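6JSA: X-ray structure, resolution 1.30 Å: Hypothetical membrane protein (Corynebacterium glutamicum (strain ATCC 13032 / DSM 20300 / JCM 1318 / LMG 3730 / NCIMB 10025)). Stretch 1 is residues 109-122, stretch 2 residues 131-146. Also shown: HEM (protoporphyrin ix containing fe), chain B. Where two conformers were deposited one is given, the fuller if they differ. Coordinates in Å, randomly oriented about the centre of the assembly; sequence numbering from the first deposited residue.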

# COMPACT_ATOMS: atom_id res chain seq x y z
N ASN A 109 -16.13 4.05 -5.18
CA ASN A 109 -15.13 3.16 -5.76
C ASN A 109 -14.14 4.02 -6.52
O ASN A 109 -14.47 4.57 -7.58
CB ASN A 109 -15.80 2.14 -6.68
CG ASN A 109 -14.86 1.03 -7.09
OD1 ASN A 109 -13.64 1.15 -6.95
ND2 ASN A 109 -15.42 -0.07 -7.61
N TYR A 110 -12.94 4.18 -5.97
CA TYR A 110 -11.89 4.95 -6.62
C TYR A 110 -11.21 4.19 -7.74
O TYR A 110 -10.39 4.77 -8.46
CB TYR A 110 -10.85 5.43 -5.58
CG TYR A 110 -11.46 6.40 -4.61
CD1 TYR A 110 -12.09 5.95 -3.45
CD2 TYR A 110 -11.44 7.77 -4.86
CE1 TYR A 110 -12.67 6.85 -2.58
CE2 TYR A 110 -12.01 8.67 -3.99
CZ TYR A 110 -12.63 8.20 -2.85
OH TYR A 110 -13.22 9.09 -1.98
N GLY A 111 -11.55 2.91 -7.90
CA GLY A 111 -10.90 2.08 -8.88
C GLY A 111 -9.45 1.84 -8.51
O GLY A 111 -9.02 1.94 -7.36
N ARG A 112 -8.67 1.52 -9.54
CA ARG A 112 -7.24 1.33 -9.38
C ARG A 112 -6.57 2.70 -9.46
O ARG A 112 -6.71 3.40 -10.48
CB ARG A 112 -6.70 0.40 -10.45
CG ARG A 112 -5.27 -0.01 -10.20
CD ARG A 112 -4.94 -1.37 -10.80
NE ARG A 112 -3.61 -1.79 -10.38
CZ ARG A 112 -3.35 -2.35 -9.20
NH1 ARG A 112 -4.32 -2.57 -8.33
NH2 ARG A 112 -2.10 -2.68 -8.89
N THR A 113 -5.88 3.10 -8.40
CA THR A 113 -5.45 4.48 -8.25
C THR A 113 -4.10 4.54 -7.57
O THR A 113 -3.73 3.65 -6.80
CB THR A 113 -6.49 5.28 -7.44
OG1 THR A 113 -6.17 6.67 -7.47
CG2 THR A 113 -6.55 4.80 -5.99
N VAL A 114 -3.35 5.60 -7.84
CA VAL A 114 -2.15 5.87 -7.06
C VAL A 114 -2.57 6.35 -5.68
O VAL A 114 -3.22 7.40 -5.55
CB VAL A 114 -1.25 6.90 -7.77
CG1 VAL A 114 -0.05 7.25 -6.91
CG2 VAL A 114 -0.81 6.36 -9.12
N VAL A 115 -2.23 5.58 -4.65
CA VAL A 115 -2.53 5.95 -3.26
C VAL A 115 -1.46 6.88 -2.71
O VAL A 115 -1.74 7.72 -1.85
CB VAL A 115 -2.67 4.67 -2.42
CG1 VAL A 115 -2.77 4.99 -0.93
CG2 VAL A 115 -3.88 3.89 -2.85
N GLY A 116 -0.22 6.74 -3.17
CA GLY A 116 0.85 7.61 -2.72
C GLY A 116 2.03 7.59 -3.66
O GLY A 116 2.22 6.64 -4.43
N THR A 117 2.81 8.66 -3.60
CA THR A 117 4.06 8.70 -4.34
C THR A 117 5.19 8.23 -3.44
O THR A 117 5.21 8.49 -2.23
CB THR A 117 4.34 10.10 -4.88
OG1 THR A 117 4.21 11.05 -3.83
CG2 THR A 117 3.35 10.44 -5.99
N LEU A 118 6.11 7.50 -4.04
CA LEU A 118 7.20 6.86 -3.32
C LEU A 118 8.51 7.61 -3.55
O LEU A 118 8.85 7.96 -4.69
CB LEU A 118 7.40 5.43 -3.79
CG LEU A 118 6.18 4.53 -3.62
CD1 LEU A 118 6.51 3.11 -4.04
CD2 LEU A 118 5.69 4.55 -2.18
N ASN A 119 9.25 7.80 -2.47
CA ASN A 119 10.62 8.32 -2.52
C ASN A 119 11.48 7.29 -1.80
O ASN A 119 11.36 7.13 -0.58
CB ASN A 119 10.71 9.68 -1.85
CG ASN A 119 12.11 10.24 -1.84
OD1 ASN A 119 12.95 9.85 -2.65
ND2 ASN A 119 12.38 11.16 -0.93
N PHE A 120 12.30 6.56 -2.56
CA PHE A 120 13.07 5.47 -1.98
C PHE A 120 14.29 5.99 -1.24
O PHE A 120 15.08 6.76 -1.79
CB PHE A 120 13.50 4.48 -3.07
CG PHE A 120 12.38 3.61 -3.54
CD1 PHE A 120 11.53 4.04 -4.55
CD2 PHE A 120 12.13 2.38 -2.94
CE1 PHE A 120 10.46 3.26 -4.97
CE2 PHE A 120 11.06 1.59 -3.35
CZ PHE A 120 10.23 2.03 -4.38
N SER A 121 14.42 5.59 0.02
CA SER A 121 15.65 5.83 0.77
C SER A 121 16.69 4.77 0.46
O SER A 121 17.90 5.02 0.60
CB SER A 121 15.34 5.85 2.26
OG SER A 121 14.69 4.65 2.66
N ALA A 122 16.25 3.59 0.03
CA ALA A 122 17.12 2.51 -0.40
C ALA A 122 16.40 1.78 -1.52
O ALA A 122 15.20 1.51 -1.41
CB ALA A 122 17.38 1.52 0.75
N SER A 131 15.26 -4.96 -3.81
CA SER A 131 14.70 -4.64 -2.51
C SER A 131 14.75 -3.13 -2.33
O SER A 131 15.52 -2.43 -2.98
CB SER A 131 15.46 -5.33 -1.37
OG SER A 131 16.82 -4.93 -1.34
N GLY A 132 13.91 -2.64 -1.42
CA GLY A 132 13.93 -1.22 -1.17
C GLY A 132 12.98 -0.81 -0.08
O GLY A 132 12.14 -1.60 0.37
N SER A 133 13.13 0.44 0.34
CA SER A 133 12.26 1.07 1.32
C SER A 133 11.97 2.49 0.84
O SER A 133 12.88 3.18 0.35
CB SER A 133 12.94 1.15 2.69
OG SER A 133 13.18 -0.14 3.23
N ALA A 134 10.72 2.92 0.98
CA ALA A 134 10.32 4.23 0.49
C ALA A 134 9.35 4.91 1.45
O ALA A 134 8.51 4.26 2.07
CB ALA A 134 9.65 4.13 -0.88
N SER A 135 9.47 6.23 1.54
CA SER A 135 8.41 7.03 2.14
C SER A 135 7.22 7.08 1.18
O SER A 135 7.38 6.97 -0.04
CB SER A 135 8.90 8.45 2.44
OG SER A 135 9.23 9.12 1.24
N VAL A 136 6.03 7.24 1.76
CA VAL A 136 4.77 7.23 1.02
C VAL A 136 4.05 8.54 1.29
O VAL A 136 3.64 8.82 2.42
CB VAL A 136 3.89 6.04 1.44
CG1 VAL A 136 2.60 6.03 0.63
CG2 VAL A 136 4.65 4.71 1.30
N SER A 137 3.87 9.34 0.24
CA SER A 137 3.22 10.65 0.33
C SER A 137 1.83 10.55 -0.27
O SER A 137 1.68 10.24 -1.46
CB SER A 137 4.03 11.69 -0.44
OG SER A 137 5.30 11.88 0.16
N LEU A 138 0.82 10.83 0.54
CA LEU A 138 -0.57 10.56 0.16
C LEU A 138 -0.99 11.35 -1.08
O LEU A 138 -0.73 12.55 -1.19
CB LEU A 138 -1.47 10.92 1.34
CG LEU A 138 -2.95 10.59 1.25
CD1 LEU A 138 -3.16 9.09 1.16
CD2 LEU A 138 -3.66 11.17 2.46
N SER A 139 -1.67 10.67 -1.99
CA SER A 139 -2.19 11.27 -3.21
C SER A 139 -3.51 12.00 -2.96
O SER A 139 -4.11 11.91 -1.88
CB SER A 139 -2.44 10.19 -4.25
OG SER A 139 -3.53 9.37 -3.83
N GLN A 140 -3.98 12.70 -3.99
CA GLN A 140 -5.29 13.34 -3.93
C GLN A 140 -6.39 12.31 -3.71
O GLN A 140 -7.23 12.46 -2.81
CB GLN A 140 -5.55 14.12 -5.22
CG GLN A 140 -4.52 15.20 -5.53
CD GLN A 140 -4.75 16.46 -4.73
OE1 GLN A 140 -5.83 16.68 -4.19
NE2 GLN A 140 -3.73 17.31 -4.66
N SER A 141 -6.40 11.24 -4.51
CA SER A 141 -7.42 10.22 -4.35
C SER A 141 -7.30 9.54 -2.99
O SER A 141 -8.32 9.22 -2.36
CB SER A 141 -7.34 9.19 -5.48
OG SER A 141 -6.11 8.50 -5.42
N GLY A 142 -6.07 9.32 -2.52
CA GLY A 142 -5.90 8.74 -1.20
C GLY A 142 -6.46 9.62 -0.10
O GLY A 142 -7.11 9.13 0.83
N SER A 143 -6.23 10.93 -0.19
CA SER A 143 -6.80 11.86 0.78
C SER A 143 -8.32 11.78 0.79
O SER A 143 -8.94 11.76 1.87
CB SER A 143 -6.33 13.27 0.43
OG SER A 143 -6.91 14.24 1.28
N GLN A 144 -8.94 11.74 -0.38
CA GLN A 144 -10.39 11.59 -0.44
C GLN A 144 -10.83 10.26 0.15
O GLN A 144 -11.86 10.18 0.82
CB GLN A 144 -10.88 11.70 -1.88
CG GLN A 144 -10.62 13.06 -2.49
CD GLN A 144 -11.02 13.12 -3.95
OE1 GLN A 144 -11.86 12.34 -4.41
NE2 GLN A 144 -10.41 14.03 -4.70
N ALA A 145 -10.09 9.19 -0.12
CA ALA A 145 -10.47 7.88 0.42
C ALA A 145 -10.39 7.86 1.94
O ALA A 145 -11.14 7.11 2.58
CB ALA A 145 -9.59 6.79 -0.19
N PHE A 146 -9.51 8.66 2.53
CA PHE A 146 -9.47 8.82 3.97
C PHE A 146 -10.42 9.90 4.47
O PHE A 146 -10.23 10.44 5.57
CB PHE A 146 -8.04 9.10 4.44
CG PHE A 146 -7.16 7.88 4.49
CD1 PHE A 146 -7.35 6.91 5.45
CD2 PHE A 146 -6.10 7.73 3.59
CE1 PHE A 146 -6.52 5.81 5.52
CE2 PHE A 146 -5.26 6.63 3.65
CZ PHE A 146 -5.48 5.66 4.62
CHA HEM B . -9.82 10.60 13.06
CHB HEM B . -14.52 11.01 14.14
CHC HEM B . -15.65 8.63 10.08
CHD HEM B . -10.99 8.57 8.82
C1A HEM B . -10.99 10.89 13.72
C2A HEM B . -11.09 11.51 15.03
C3A HEM B . -12.38 11.63 15.34
C4A HEM B . -13.15 11.10 14.22
CMA HEM B . -12.99 12.22 16.64
CAA HEM B . -9.88 11.88 15.90
CBA HEM B . -9.41 10.56 16.51
CGA HEM B . -8.15 10.74 17.33
O1A HEM B . -7.43 11.75 17.14
O2A HEM B . -7.86 9.86 18.18
C1B HEM B . -15.24 10.35 13.17
C2B HEM B . -16.66 10.08 13.19
C3B HEM B . -16.98 9.42 12.06
C4B HEM B . -15.75 9.26 11.31
CMB HEM B . -17.58 10.52 14.34
CAB HEM B . -18.34 8.89 11.56
CBB HEM B . -19.48 8.89 12.25
C1C HEM B . -14.49 8.43 9.36
C2C HEM B . -14.42 7.87 8.03
C3C HEM B . -13.13 7.82 7.68
C4C HEM B . -12.35 8.38 8.77
CMC HEM B . -15.63 7.38 7.20
CAC HEM B . -12.60 7.28 6.33
CBC HEM B . -11.50 6.52 6.28
C1D HEM B . -10.28 9.13 9.85
C2D HEM B . -8.85 9.33 9.86
C3D HEM B . -8.52 9.89 11.03
C4D HEM B . -9.74 10.05 11.80
CMD HEM B . -7.90 8.96 8.71
CAD HEM B . -7.10 10.26 11.50
CBD HEM B . -6.57 9.08 12.32
CGD HEM B . -5.14 9.35 12.72
O1D HEM B . -4.91 10.02 13.75
O2D HEM B . -4.22 8.87 12.00
NA HEM B . -12.27 10.65 13.25
NB HEM B . -14.71 9.82 12.01
NC HEM B . -13.21 8.74 9.79
ND HEM B . -10.80 9.59 11.05
FE HEM B . -12.73 9.42 11.66
O HOH W 1 -14.47 11.40 -2.89
O HOH W 2 7.12 9.98 -0.70

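This contact is an antiparallel pairing of two β strands, extended at one end by a short helix that packs against Tyr 110 and Thr 113. The ladder runs from Gly 116 opposite Leu 138 to Ala 122 opposite Ser 133. Thr 117 and Ser 137 form a hydrogen-bonded pair: Thr 117 N donates to Ser 137 O and Ser 137 N to Thr 117 O, both at 2.9 Å. Asn 119 and Ser 135 repeat the pattern, with Asn 119 N to Ser 135 O at 3.2 Å and Ser 135 N to Asn 119 O at 3.0 Å.

The register then slips by one residue, a β bulge. Ser 133 O accepts from Ser 121 N at 2.9 Å and, weakly, from Ala 122 N at 3.4 Å. Ser 133 N returns a bond to Ala 122 O at 2.9 Å.

One face of the sheet is apolar. Leu 118 CD2 meets Val 136 CG2 at 3.6 Å. Ala 134 CB sits over the Phe 120 ring, 3.7 Å from its centroid, in a CH-π contact. Gly 116 belongs to this face; a CB there would clash with Val 136 CG1. The other face carries Thr 117, Asn 119, Ser 135 and Ser 137. Water 2 bridges the strands there, bonding Thr 117 O, Ser 135 OG and Ser 137 OG.

Ser 139 joins strand to helix. Its N donates to Val 115 O at 3.0 Å. Its OG donates to Val 114 O at 2.6 Å and accepts from Gly 142 N at 2.9 Å, capping the helix. Next to it, Thr 113 OG1 and Ser 141 OG share a 2.7 Å hydrogen bond.

Tyr 110 packs against the helix at Ser 141, Gln 144 and Ala 145. Ser 141 O is over one face of its ring, and Tyr 110 CE1 touches Ala 145 CB at 3.9 Å. Water 1 links Tyr 110 OH to Gln 144 OE1.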